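PDB 5LK6: Alpha/beta hydrolase fold-3 domain protein from Sulfolobus islandicus, which probably hydrolyses carboxylic ester bonds as a thermostable lipase or carboxylesterase of the alpha/beta hydrolase fold. Local coordinates for residues D127-V132 and L168-Q173; V159-S164 and G232-L237; I174-A179 and S291-V296; G181-S186 and R247-A252; A252-L257 and V262-V267. One frame throughout, in Å; residues are numbered along the deposited sequence.

Interaction 1. Residues D127-V132 and L168-Q173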
# COMPACT_ATOMS: atom_id res chain seq x y z
N ASP A 127 26.34 6.37 -11.98
CA ASP A 127 27.54 7.02 -11.47
C ASP A 127 27.28 7.71 -10.15
O ASP A 127 28.15 7.65 -9.29
CB ASP A 127 28.08 8.04 -12.47
CG ASP A 127 28.72 7.39 -13.66
OD1 ASP A 127 28.87 6.16 -13.66
OD2 ASP A 127 29.05 8.11 -14.62
N ALA A 128 26.13 8.39 -10.03
CA ALA A 128 25.67 9.00 -8.77
C ALA A 128 25.43 7.94 -7.69
O ALA A 128 25.91 8.08 -6.58
CB ALA A 128 24.43 9.83 -8.98
N THR A 129 24.76 6.85 -8.03
CA THR A 129 24.55 5.79 -7.06
C THR A 129 25.89 5.25 -6.54
O THR A 129 26.08 5.09 -5.33
CB THR A 129 23.66 4.66 -7.64
OG1 THR A 129 22.38 5.21 -7.92
CG2 THR A 129 23.50 3.51 -6.65
N ASN A 130 26.80 5.00 -7.45
CA ASN A 130 28.08 4.43 -7.15
C ASN A 130 28.90 5.36 -6.28
O ASN A 130 29.52 4.95 -5.29
CB ASN A 130 28.78 4.14 -8.46
CG ASN A 130 30.01 3.30 -8.29
OD1 ASN A 130 29.98 2.08 -8.09
ND2 ASN A 130 31.12 3.95 -8.43
N TRP A 131 28.84 6.63 -6.59
CA TRP A 131 29.58 7.59 -5.84
C TRP A 131 29.02 7.79 -4.43
O TRP A 131 29.80 7.84 -3.48
CB TRP A 131 29.60 8.92 -6.55
CG TRP A 131 30.39 9.96 -5.90
CD1 TRP A 131 31.75 10.21 -6.09
CD2 TRP A 131 29.93 10.94 -4.95
NE1 TRP A 131 32.13 11.29 -5.32
CE2 TRP A 131 31.05 11.77 -4.62
CE3 TRP A 131 28.68 11.23 -4.38
CZ2 TRP A 131 30.96 12.87 -3.74
CZ3 TRP A 131 28.58 12.32 -3.48
CH2 TRP A 131 29.73 13.12 -3.17
N VAL A 132 27.69 7.92 -4.31
CA VAL A 132 27.06 8.08 -3.00
C VAL A 132 27.39 6.86 -2.10
O VAL A 132 27.71 7.01 -0.93
CB VAL A 132 25.54 8.32 -3.13
CG1 VAL A 132 24.82 8.14 -1.78
CG2 VAL A 132 25.27 9.70 -3.71
N LEU A 168 27.62 -3.46 -6.01
CA LEU A 168 27.04 -2.62 -4.96
C LEU A 168 26.01 -3.45 -4.23
O LEU A 168 25.19 -4.09 -4.88
CB LEU A 168 26.32 -1.45 -5.63
CG LEU A 168 26.95 -0.09 -5.75
CD1 LEU A 168 28.40 -0.17 -6.18
CD2 LEU A 168 26.18 0.79 -6.71
N ASN A 169 25.98 -3.42 -2.89
CA ASN A 169 24.87 -4.03 -2.14
C ASN A 169 23.87 -2.97 -1.80
O ASN A 169 23.96 -2.34 -0.77
CB ASN A 169 25.35 -4.78 -0.90
CG ASN A 169 26.44 -5.79 -1.25
OD1 ASN A 169 27.41 -5.94 -0.52
ND2 ASN A 169 26.31 -6.46 -2.42
N LEU A 170 22.92 -2.79 -2.70
CA LEU A 170 21.78 -1.90 -2.46
C LEU A 170 20.81 -2.57 -1.46
O LEU A 170 20.56 -3.77 -1.53
CB LEU A 170 21.10 -1.53 -3.79
CG LEU A 170 22.06 -0.79 -4.73
CD1 LEU A 170 21.49 -0.61 -6.13
CD2 LEU A 170 22.48 0.55 -4.09
N LYS A 171 20.27 -1.81 -0.52
CA LYS A 171 19.37 -2.44 0.45
C LYS A 171 18.03 -2.79 -0.20
O LYS A 171 17.40 -3.81 0.18
CB LYS A 171 19.13 -1.59 1.71
CG LYS A 171 20.33 -1.30 2.59
CD LYS A 171 21.17 -2.53 2.90
CE LYS A 171 21.96 -2.36 4.21
NZ LYS A 171 22.54 -3.67 4.59
N TYR A 172 17.61 -1.99 -1.19
CA TYR A 172 16.21 -1.96 -1.59
C TYR A 172 16.03 -1.09 -2.84
O TYR A 172 16.77 -0.13 -3.05
CB TYR A 172 15.36 -1.40 -0.42
CG TYR A 172 13.97 -1.92 -0.27
CD1 TYR A 172 13.69 -3.10 0.46
CD2 TYR A 172 12.91 -1.22 -0.79
CE1 TYR A 172 12.38 -3.58 0.61
CE2 TYR A 172 11.61 -1.69 -0.65
CZ TYR A 172 11.35 -2.87 0.03
OH TYR A 172 10.02 -3.26 0.12
N GLN A 173 15.06 -1.46 -3.66
CA GLN A 173 14.66 -0.65 -4.79
C GLN A 173 13.16 -0.40 -4.72
O GLN A 173 12.37 -1.30 -4.50
CB GLN A 173 15.00 -1.33 -6.14
CG GLN A 173 14.42 -2.73 -6.30
CD GLN A 173 14.80 -3.41 -7.60
OE1 GLN A 173 14.82 -2.81 -8.64
NE2 GLN A 173 15.08 -4.70 -7.51

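Interaction 2. Residues V159-S164 and G232-L237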
# COMPACT_ATOMS: atom_id res chain seq x y z
N VAL A 159 17.05 -0.19 -13.73
CA VAL A 159 18.25 -0.42 -14.53
C VAL A 159 19.51 -0.28 -13.69
O VAL A 159 20.38 -1.14 -13.75
CB VAL A 159 18.27 0.48 -15.76
CG1 VAL A 159 19.62 0.40 -16.47
CG2 VAL A 159 17.13 0.05 -16.70
N VAL A 160 19.59 0.78 -12.90
CA VAL A 160 20.68 0.90 -11.95
C VAL A 160 20.90 -0.35 -11.07
O VAL A 160 22.03 -0.79 -10.89
CB VAL A 160 20.50 2.11 -11.03
CG1 VAL A 160 21.52 2.02 -9.90
CG2 VAL A 160 20.70 3.42 -11.81
N ALA A 161 19.83 -0.92 -10.54
CA ALA A 161 19.90 -2.12 -9.71
C ALA A 161 20.47 -3.29 -10.44
O ALA A 161 21.18 -4.10 -9.85
CB ALA A 161 18.54 -2.50 -9.14
N LEU A 162 20.08 -3.44 -11.68
CA LEU A 162 20.65 -4.44 -12.56
C LEU A 162 22.16 -4.24 -12.78
O LEU A 162 22.94 -5.17 -12.58
CB LEU A 162 19.92 -4.43 -13.90
CG LEU A 162 18.71 -5.35 -13.98
CD1 LEU A 162 17.70 -4.89 -15.05
CD2 LEU A 162 19.21 -6.77 -14.24
N LEU A 163 22.54 -3.04 -13.22
CA LEU A 163 23.94 -2.66 -13.41
C LEU A 163 24.83 -2.78 -12.15
O LEU A 163 26.03 -2.85 -12.26
CB LEU A 163 23.99 -1.19 -13.85
CG LEU A 163 23.50 -0.88 -15.29
CD1 LEU A 163 23.48 0.62 -15.58
CD2 LEU A 163 24.34 -1.63 -16.30
N SER A 164 24.20 -2.75 -10.99
CA SER A 164 24.84 -2.83 -9.70
C SER A 164 25.03 -4.23 -9.20
O SER A 164 25.72 -4.39 -8.20
CB SER A 164 24.02 -2.08 -8.65
OG SER A 164 24.03 -0.69 -8.89
N GLY A 232 19.19 -12.24 -7.67
CA GLY A 232 20.05 -11.49 -6.74
C GLY A 232 20.00 -9.99 -6.84
O GLY A 232 20.94 -9.33 -6.51
N LEU A 233 18.90 -9.45 -7.32
CA LEU A 233 18.69 -8.03 -7.26
C LEU A 233 18.17 -7.67 -5.87
O LEU A 233 17.66 -8.53 -5.14
CB LEU A 233 17.66 -7.62 -8.32
CG LEU A 233 18.12 -7.76 -9.75
CD1 LEU A 233 16.99 -7.34 -10.65
CD2 LEU A 233 19.35 -6.91 -10.05
N PRO A 234 18.21 -6.40 -5.52
CA PRO A 234 17.65 -6.01 -4.25
C PRO A 234 16.15 -6.29 -4.04
O PRO A 234 15.35 -6.27 -4.97
CB PRO A 234 17.88 -4.46 -4.23
CG PRO A 234 18.91 -4.20 -5.27
CD PRO A 234 18.61 -5.23 -6.31
N PRO A 235 15.75 -6.47 -2.80
CA PRO A 235 14.32 -6.58 -2.60
C PRO A 235 13.60 -5.30 -3.05
O PRO A 235 14.15 -4.20 -2.97
CB PRO A 235 14.19 -6.83 -1.08
CG PRO A 235 15.57 -7.09 -0.59
CD PRO A 235 16.48 -6.38 -1.52
N ALA A 236 12.35 -5.45 -3.51
CA ALA A 236 11.63 -4.40 -4.22
C ALA A 236 10.25 -4.10 -3.65
O ALA A 236 9.49 -5.00 -3.21
CB ALA A 236 11.46 -4.79 -5.67
N LEU A 237 9.95 -2.80 -3.65
CA LEU A 237 8.59 -2.33 -3.54
C LEU A 237 8.20 -1.77 -4.90
O LEU A 237 8.81 -0.83 -5.38
CB LEU A 237 8.46 -1.23 -2.50
CG LEU A 237 7.09 -0.58 -2.38
CD1 LEU A 237 6.00 -1.59 -2.05
CD2 LEU A 237 7.19 0.52 -1.33

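Interaction 3. Residues I174-A179 and S291-V296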
# COMPACT_ATOMS: atom_id res chain seq x y z
N ILE A 174 12.79 0.85 -5.00
CA ILE A 174 11.43 1.28 -5.04
C ILE A 174 11.10 1.78 -6.42
O ILE A 174 11.60 2.82 -6.84
CB ILE A 174 11.19 2.32 -3.96
CG1 ILE A 174 11.49 1.65 -2.62
CG2 ILE A 174 9.73 2.82 -3.98
CD1 ILE A 174 11.27 2.52 -1.44
N LEU A 175 10.24 1.03 -7.11
CA LEU A 175 9.74 1.38 -8.45
C LEU A 175 8.29 1.88 -8.41
O LEU A 175 7.34 1.12 -8.19
CB LEU A 175 9.85 0.18 -9.32
CG LEU A 175 11.21 -0.30 -9.82
CD1 LEU A 175 12.43 0.12 -9.02
CD2 LEU A 175 11.16 -1.81 -10.01
N ILE A 176 8.13 3.19 -8.60
CA ILE A 176 6.82 3.86 -8.56
C ILE A 176 6.32 4.03 -9.98
O ILE A 176 6.94 4.72 -10.79
CB ILE A 176 6.94 5.23 -7.89
CG1 ILE A 176 7.55 5.05 -6.48
CG2 ILE A 176 5.58 5.91 -7.80
CD1 ILE A 176 8.23 6.28 -5.89
N TYR A 177 5.22 3.37 -10.30
CA TYR A 177 4.72 3.29 -11.66
C TYR A 177 5.81 3.35 -12.75
O TYR A 177 5.77 4.18 -13.69
CB TYR A 177 3.57 4.27 -11.91
CG TYR A 177 3.56 5.61 -11.14
CD1 TYR A 177 4.33 6.67 -11.57
CD2 TYR A 177 2.69 5.82 -10.06
CE1 TYR A 177 4.29 7.88 -10.90
CE2 TYR A 177 2.66 7.03 -9.39
CZ TYR A 177 3.48 8.04 -9.82
OH TYR A 177 3.47 9.23 -9.20
N PRO A 178 6.73 2.41 -12.69
CA PRO A 178 7.80 2.37 -13.67
C PRO A 178 7.42 2.04 -15.11
O PRO A 178 6.47 1.34 -15.36
CB PRO A 178 8.68 1.22 -13.15
CG PRO A 178 7.70 0.28 -12.53
CD PRO A 178 6.76 1.24 -11.82
N ALA A 179 8.25 2.49 -16.02
CA ALA A 179 8.32 1.98 -17.37
C ALA A 179 9.42 0.92 -17.36
O ALA A 179 10.44 1.14 -16.79
CB ALA A 179 8.65 3.13 -18.34
N SER A 291 3.51 7.51 2.50
CA SER A 291 3.52 6.77 3.72
C SER A 291 4.01 5.34 3.55
O SER A 291 4.86 4.88 4.31
CB SER A 291 2.13 6.74 4.32
OG SER A 291 1.77 7.97 4.88
N LEU A 292 3.50 4.61 2.54
CA LEU A 292 3.99 3.22 2.29
C LEU A 292 5.50 3.17 2.08
O LEU A 292 6.18 2.39 2.71
CB LEU A 292 3.27 2.58 1.11
CG LEU A 292 3.59 1.11 0.77
CD1 LEU A 292 3.27 0.22 1.94
CD2 LEU A 292 2.75 0.72 -0.41
N ILE A 293 5.97 4.08 1.25
CA ILE A 293 7.35 4.18 0.89
C ILE A 293 8.20 4.45 2.13
O ILE A 293 9.21 3.78 2.39
CB ILE A 293 7.55 5.25 -0.21
CG1 ILE A 293 6.95 4.74 -1.52
CG2 ILE A 293 9.03 5.56 -0.43
CD1 ILE A 293 6.75 5.81 -2.57
N GLY A 294 7.78 5.45 2.89
CA GLY A 294 8.52 5.83 4.09
C GLY A 294 8.65 4.68 5.12
O GLY A 294 9.74 4.37 5.60
N SER A 295 7.54 4.04 5.42
CA SER A 295 7.51 3.09 6.49
C SER A 295 8.19 1.77 6.03
O SER A 295 8.79 1.07 6.83
CB SER A 295 6.07 2.94 7.08
OG SER A 295 5.14 2.41 6.15
N VAL A 296 8.14 1.45 4.75
CA VAL A 296 8.94 0.34 4.27
C VAL A 296 10.43 0.66 4.41
O VAL A 296 11.18 -0.17 4.89
CB VAL A 296 8.54 -0.05 2.83
CG1 VAL A 296 9.55 -0.92 2.13
CG2 VAL A 296 7.23 -0.78 2.86

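Interaction 4. Residues G181-S186 and R247-A252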
# COMPACT_ATOMS: atom_id res chain seq x y z
N GLY A 181 9.67 -1.53 -20.29
CA GLY A 181 10.12 -1.74 -21.62
C GLY A 181 9.04 -1.51 -22.64
O GLY A 181 8.01 -0.97 -22.34
N PHE A 182 9.33 -1.96 -23.85
CA PHE A 182 8.50 -1.74 -25.02
C PHE A 182 7.25 -2.55 -24.85
O PHE A 182 7.35 -3.70 -24.56
CB PHE A 182 9.22 -2.17 -26.35
CG PHE A 182 8.54 -1.64 -27.61
CD1 PHE A 182 7.96 -0.32 -27.64
CD2 PHE A 182 8.47 -2.42 -28.75
CE1 PHE A 182 7.33 0.17 -28.78
CE2 PHE A 182 7.86 -1.92 -29.91
CZ PHE A 182 7.28 -0.63 -29.92
N ASP A 183 6.09 -1.95 -25.08
CA ASP A 183 4.83 -2.63 -24.90
C ASP A 183 3.82 -2.08 -25.90
O ASP A 183 3.32 -0.95 -25.71
CB ASP A 183 4.35 -2.40 -23.47
CG ASP A 183 2.93 -2.95 -23.19
OD1 ASP A 183 2.49 -3.86 -23.95
OD2 ASP A 183 2.31 -2.51 -22.15
N SER A 184 3.50 -2.91 -26.91
CA SER A 184 2.48 -2.64 -27.95
C SER A 184 1.27 -3.51 -27.80
O SER A 184 0.38 -3.44 -28.66
CB SER A 184 3.02 -2.87 -29.39
OG SER A 184 4.42 -3.13 -29.47
N VAL A 185 1.20 -4.30 -26.72
CA VAL A 185 0.19 -5.35 -26.55
C VAL A 185 -0.54 -5.45 -25.25
O VAL A 185 -1.65 -6.02 -25.23
CB VAL A 185 0.73 -6.73 -26.79
CG1 VAL A 185 1.20 -6.86 -28.22
CG2 VAL A 185 1.87 -7.02 -25.86
N SER A 186 0.01 -4.94 -24.16
CA SER A 186 -0.71 -5.12 -22.89
C SER A 186 -2.12 -4.52 -22.93
O SER A 186 -2.42 -3.57 -23.63
CB SER A 186 0.09 -4.62 -21.68
OG SER A 186 -0.00 -3.24 -21.51
N ARG A 247 0.55 0.12 -16.25
CA ARG A 247 0.26 -0.80 -15.18
C ARG A 247 0.79 -2.20 -15.43
O ARG A 247 1.47 -2.78 -14.56
CB ARG A 247 -1.26 -0.88 -14.97
CG ARG A 247 -1.62 -1.66 -13.72
CD ARG A 247 -3.09 -1.77 -13.67
NE ARG A 247 -3.51 -2.71 -14.67
CZ ARG A 247 -4.74 -2.83 -15.12
NH1 ARG A 247 -5.71 -2.01 -14.74
NH2 ARG A 247 -4.99 -3.75 -16.00
N ASP A 248 0.37 -2.79 -16.54
CA ASP A 248 0.53 -4.21 -16.72
C ASP A 248 1.99 -4.54 -16.79
O ASP A 248 2.41 -5.53 -16.24
CB ASP A 248 -0.23 -4.73 -17.95
CG ASP A 248 -1.75 -4.84 -17.70
OD1 ASP A 248 -2.23 -4.58 -16.58
OD2 ASP A 248 -2.47 -5.18 -18.66
N GLN A 249 2.78 -3.67 -17.41
CA GLN A 249 4.23 -3.90 -17.43
C GLN A 249 4.96 -3.84 -16.04
O GLN A 249 5.86 -4.68 -15.72
CB GLN A 249 4.91 -3.01 -18.50
CG GLN A 249 4.96 -1.54 -18.17
CD GLN A 249 5.51 -0.76 -19.34
OE1 GLN A 249 6.68 -0.29 -19.35
NE2 GLN A 249 4.68 -0.64 -20.35
N GLY A 250 4.55 -2.87 -15.22
CA GLY A 250 5.07 -2.76 -13.85
C GLY A 250 4.82 -4.05 -13.10
O GLY A 250 5.70 -4.59 -12.45
N GLU A 251 3.62 -4.58 -13.22
CA GLU A 251 3.24 -5.85 -12.59
C GLU A 251 3.91 -7.04 -13.22
O GLU A 251 4.24 -7.95 -12.51
CB GLU A 251 1.71 -6.05 -12.51
CG GLU A 251 1.08 -4.99 -11.64
CD GLU A 251 -0.43 -5.07 -11.50
OE1 GLU A 251 -1.06 -6.09 -11.87
OE2 GLU A 251 -0.98 -4.07 -10.97
N ALA A 252 4.13 -7.04 -14.52
CA ALA A 252 5.00 -8.04 -15.14
C ALA A 252 6.41 -8.08 -14.53
O ALA A 252 6.91 -9.17 -14.17
CB ALA A 252 5.08 -7.86 -16.64
O HOH W 1 1.91 -1.66 -19.53

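Interaction 5. Residues A252-L257 and V262-V267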
# COMPACT_ATOMS: atom_id res chain seq x y z
N ALA A 252 4.13 -7.04 -14.52
CA ALA A 252 5.00 -8.04 -15.14
C ALA A 252 6.41 -8.08 -14.53
O ALA A 252 6.91 -9.17 -14.17
CB ALA A 252 5.08 -7.86 -16.64
N TYR A 253 7.01 -6.90 -14.39
CA TYR A 253 8.36 -6.81 -13.82
C TYR A 253 8.38 -7.34 -12.38
O TYR A 253 9.19 -8.16 -12.04
CB TYR A 253 8.91 -5.38 -13.87
CG TYR A 253 10.43 -5.30 -13.66
CD1 TYR A 253 11.30 -5.72 -14.65
CD2 TYR A 253 10.98 -4.76 -12.51
CE1 TYR A 253 12.66 -5.63 -14.48
CE2 TYR A 253 12.32 -4.66 -12.33
CZ TYR A 253 13.17 -5.12 -13.32
OH TYR A 253 14.53 -5.06 -13.15
N ALA A 254 7.43 -6.93 -11.59
CA ALA A 254 7.20 -7.55 -10.30
C ALA A 254 7.17 -9.08 -10.31
O ALA A 254 7.88 -9.75 -9.57
CB ALA A 254 5.89 -7.03 -9.70
N ASN A 255 6.34 -9.64 -11.16
CA ASN A 255 6.25 -11.08 -11.29
C ASN A 255 7.53 -11.77 -11.71
O ASN A 255 7.84 -12.83 -11.18
CB ASN A 255 5.10 -11.46 -12.20
CG ASN A 255 3.78 -11.51 -11.45
OD1 ASN A 255 3.64 -12.27 -10.54
ND2 ASN A 255 2.83 -10.70 -11.84
N ARG A 256 8.25 -11.16 -12.63
CA ARG A 256 9.52 -11.70 -13.09
C ARG A 256 10.60 -11.65 -12.02
O ARG A 256 11.39 -12.59 -11.93
CB ARG A 256 10.01 -10.96 -14.35
CG ARG A 256 9.32 -11.42 -15.63
CD ARG A 256 10.21 -12.37 -16.47
NE ARG A 256 9.38 -13.01 -17.52
CZ ARG A 256 8.90 -12.42 -18.66
NH1 ARG A 256 9.17 -11.13 -18.98
NH2 ARG A 256 8.13 -13.15 -19.52
N LEU A 257 10.62 -10.58 -11.22
CA LEU A 257 11.52 -10.52 -10.09
C LEU A 257 11.17 -11.63 -9.12
O LEU A 257 12.05 -12.41 -8.72
CB LEU A 257 11.43 -9.19 -9.39
CG LEU A 257 12.03 -8.00 -10.12
CD1 LEU A 257 11.83 -6.73 -9.34
CD2 LEU A 257 13.49 -8.18 -10.27
N VAL A 262 13.64 -12.92 -6.20
CA VAL A 262 13.85 -11.64 -5.52
C VAL A 262 12.59 -11.35 -4.69
O VAL A 262 11.47 -11.53 -5.17
CB VAL A 262 14.04 -10.49 -6.53
CG1 VAL A 262 14.15 -9.17 -5.81
CG2 VAL A 262 15.28 -10.71 -7.39
N PRO A 263 12.75 -10.91 -3.44
CA PRO A 263 11.51 -10.59 -2.70
C PRO A 263 10.91 -9.29 -3.23
O PRO A 263 11.64 -8.30 -3.37
CB PRO A 263 11.96 -10.43 -1.22
CG PRO A 263 13.37 -10.79 -1.16
CD PRO A 263 13.93 -10.72 -2.59
N VAL A 264 9.60 -9.32 -3.55
CA VAL A 264 8.88 -8.16 -4.03
C VAL A 264 7.56 -8.01 -3.31
O VAL A 264 6.80 -8.97 -3.16
CB VAL A 264 8.52 -8.29 -5.51
CG1 VAL A 264 7.91 -6.98 -6.02
CG2 VAL A 264 9.74 -8.71 -6.33
N THR A 265 7.28 -6.77 -2.92
CA THR A 265 5.93 -6.39 -2.52
C THR A 265 5.39 -5.49 -3.62
O THR A 265 5.95 -4.44 -3.89
CB THR A 265 5.92 -5.69 -1.18
OG1 THR A 265 6.17 -6.67 -0.15
CG2 THR A 265 4.55 -4.99 -0.96
N SER A 266 4.32 -5.94 -4.26
CA SER A 266 3.74 -5.29 -5.44
C SER A 266 2.36 -4.84 -5.01
O SER A 266 1.51 -5.67 -4.58
CB SER A 266 3.66 -6.28 -6.59
OG SER A 266 2.97 -5.77 -7.73
N VAL A 267 2.14 -3.54 -5.09
CA VAL A 267 0.92 -2.94 -4.63
C VAL A 267 0.27 -2.14 -5.75
O VAL A 267 0.90 -1.26 -6.31
CB VAL A 267 1.20 -2.05 -3.40
CG1 VAL A 267 -0.04 -1.25 -3.07
CG2 VAL A 267 1.49 -2.93 -2.19

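Interaction 1. Residues D127-V132 and L168-Q173
L168 lies against T129 and N130 where the chain leaving helix 152-163 turns back toward strand 173-176. The contact belongs to the layered architecture of the alpha/beta hydrolase fold: helix 120-133 packs beside the loop that leads into a central parallel strand. The two branches of L168 divide between neighbouring helix residues. CD2 comes to T129, 3.8 Å from its CG2, with the two side chains set oblique to each other, while CD1 runs toward the amide end of N130, whose side chain it meets at about a right angle. T129 CG2 stands anti to the backbone N (the OG1 torsion chi1 is -64°), and this turns the methyl outward to the two leucines. The hydroxyl is thereby placed beside the backbone N, from where OG1 bonds to the backbone O of S125 one helical turn earlier, so the polar end is satisfied within its own helix and T129 turns only its methyl to the two leucines. L170 adds a second leucine: its CD2 lies 4.0 Å from the same T129 methyl, and the two side chains cross nearly perpendicularly. The methyl of T129 is thus shared between two leucine branches. Beyond this layer, T129 and L170 also touch strand 144-150, at I147 and V145 respectively, which ties the loop and the helix to the sheet. No hydrogen bond joins the two segments, and the packing rests on van der Waals contact. On the N130 side, the side chain extends with CG anti to the backbone N (chi1 -169°), carrying OD1 to 3.3 Å from L168 CD1.

Interaction 2. Residues V159-S164 and G232-L237
The puckered ring of P234 meets A161 through a single corner, its CD lying 3.9 Å from A161 CB, and no aromatic ring takes part between 159-164 and 232-237. The flat group at the contact is the peptide of A161, met at its O by CD2 of L233 at 3.4 Å. That same methyl also packs on the helix backbone, 3.8 Å from L162 CA, and faces the branch of L162 at a CD2 to CD2 distance of 4.2 Å, the two leucines set oblique to each other. L233 gets there because CG is anti to its carbonyl carbon (chi1 -68°), beside the backbone N. The CB of L162 points away from 232-237, but the side chain bends back, and of its atoms CD2 is what comes to L233, beside the CA contact. Within the helix, S164 OG donates to V160 O over 2.8 Å, approaching from above the carbonyl plane, which ties the hydroxyl back to the preceding turn. Around these residues, Q173 of the neighbouring strand touches both A161 and L233, and L257 of helix 247-259 packs on L233. No hydrogen bond crosses between the segments, so the loop before strand 236-241 is held to helix 152-163 by the burial of apolar carbon.

Interaction 3. Residues I174-A179 and S291-V296
I293 packs on two isoleucines of 174-179, and these apolar contacts make up the interaction. Its CG2 lies 3.9 Å from CD1 of I174, with the side chains oblique, while its CD1 reaches 3.7 Å from CD1 of I176, crossing that side chain at about a right angle. All three isoleucines hold CG1 anti to the carbonyl carbon; in I293 (chi1 -70°) this sends CD1 to I176, while CG2, with CG1 more distantly, packs on I174. An alanine in place of I293 would probably leave the ends of I174 and I176 without their partner from the helix and open a gap between helix and strand. A second kind of packing lies within 174-179, where CG2 of I176 sits over the centre of the Y177 ring, 3.4 Å above its plane; that ring also meets the ring of H274, probably the triad histidine. No hydrogen bond crosses between the segments; S295 N and V296 N bond back to S291 O and L292 O, while Y177 OH reaches out to L277 N. Helix 285-302 also packs on the second subunit, S291 against its S295. A helix laid over a central strand in this way is the layered build of the alpha/beta hydrolase fold.

Interaction 4. Residues G181-S186 and R247-A252
Q249 reaches from helix 247-259 to the loop 181-186, where its OE1 accepts a weak hydrogen bond from G181 N (3.4 Å, 166° at the hydrogen). V180 N is the stronger partner of the same oxygen. At the other end of the amide, NE2 donates to a water 3.1 Å away; this water also accepts from Q249 N and donates to OD2 of D183 at 2.8 Å, bridging loop and helix. The amide and the D183 carboxylate are turned 59° apart. Beside them, S186 CB packs on D248 CB at 3.7 Å.

A second shell fixes the carboxylate. D183 OD1 forms an Asx turn with V185 N and takes S186 N (2.7 Å) on its syn lone pair. An alanine at D183 would probably leave the bridging water without its acceptor and the two backbone N-H groups without their mate, freeing the loop to shift. On the helix side, R247 holds D248 OD1 side-on through NE and NH2, the latter at 2.9 Å.

S186 is the N-cap of helix 187-191, its OG capping M189 N, and D248 OD2 accepts from S188 N, so this loop joins the start of that helix to the first turn of helix 247-259, which follows strand 236-241.

Interaction 5. Residues A252-L257 and V262-V267
V264 projects from strand 264-269 into the hollow between A254 and L257 on helix 247-259, in the beta-alpha-beta unit made by strands 236-241 and 264-269 with that helix. The short helix and strand segments run nearly antiparallel, 159° between their directions, with axes 8.7 Å apart. CG2 of V264 fits between L257 CB, 3.5 Å away, and A254 O, 3.9 Å away; CG1, anti to the backbone N (chi1 -174°), turns to A254 CB. L257 and V264 cross at about a right angle, and the leucine in turn sits between two valines, its CB also 4.1 Å from CB of V262.

A254 is the shallow place on the helix surface: its side chain is a single methyl, and S266 comes up against it, OG 3.7 Å from A254 CB. The serine's hydroxyl is satisfied across the subunit interface by N270 of the second subunit. On the sheet beside V264, I238 of strand 236-241 also touches A254 and L257, continuing the apolar layer between helix and sheet. V267 pairs in an antiparallel ladder with a strand of the second subunit.

The turn out of the helix is closed by backbone atoms: V262 N donates to L257 O at 3.0 Å, lying 40° out of the carbonyl plane.

In the fold
Interactions 1, 2, 3 and 5 are linked through the central sheet. Strand 173-176 pairs with strand 236-241, with Q173 N 3.0 Å from P235 O and L175 N 2.9 Å from L237 O, joining interactions 1, 2 and 3; strand 236-241 pairs with 264-269 through A236 O to T265 N at 2.8 Å, joining 2 and 5. Interactions 4 and 5 share helix 247-259 and A252, their centres about 13 Å apart. Interactions 1 and 4 are farthest apart, centres about 26 Å. The side chains of I176 and Q249 lie near the probable triad of S151, H274 and D244 without touching it, and Y177 touches D244; separately, interactions 3 and 4 meet where A179 CA is 3.4 Å from Q249 OE1.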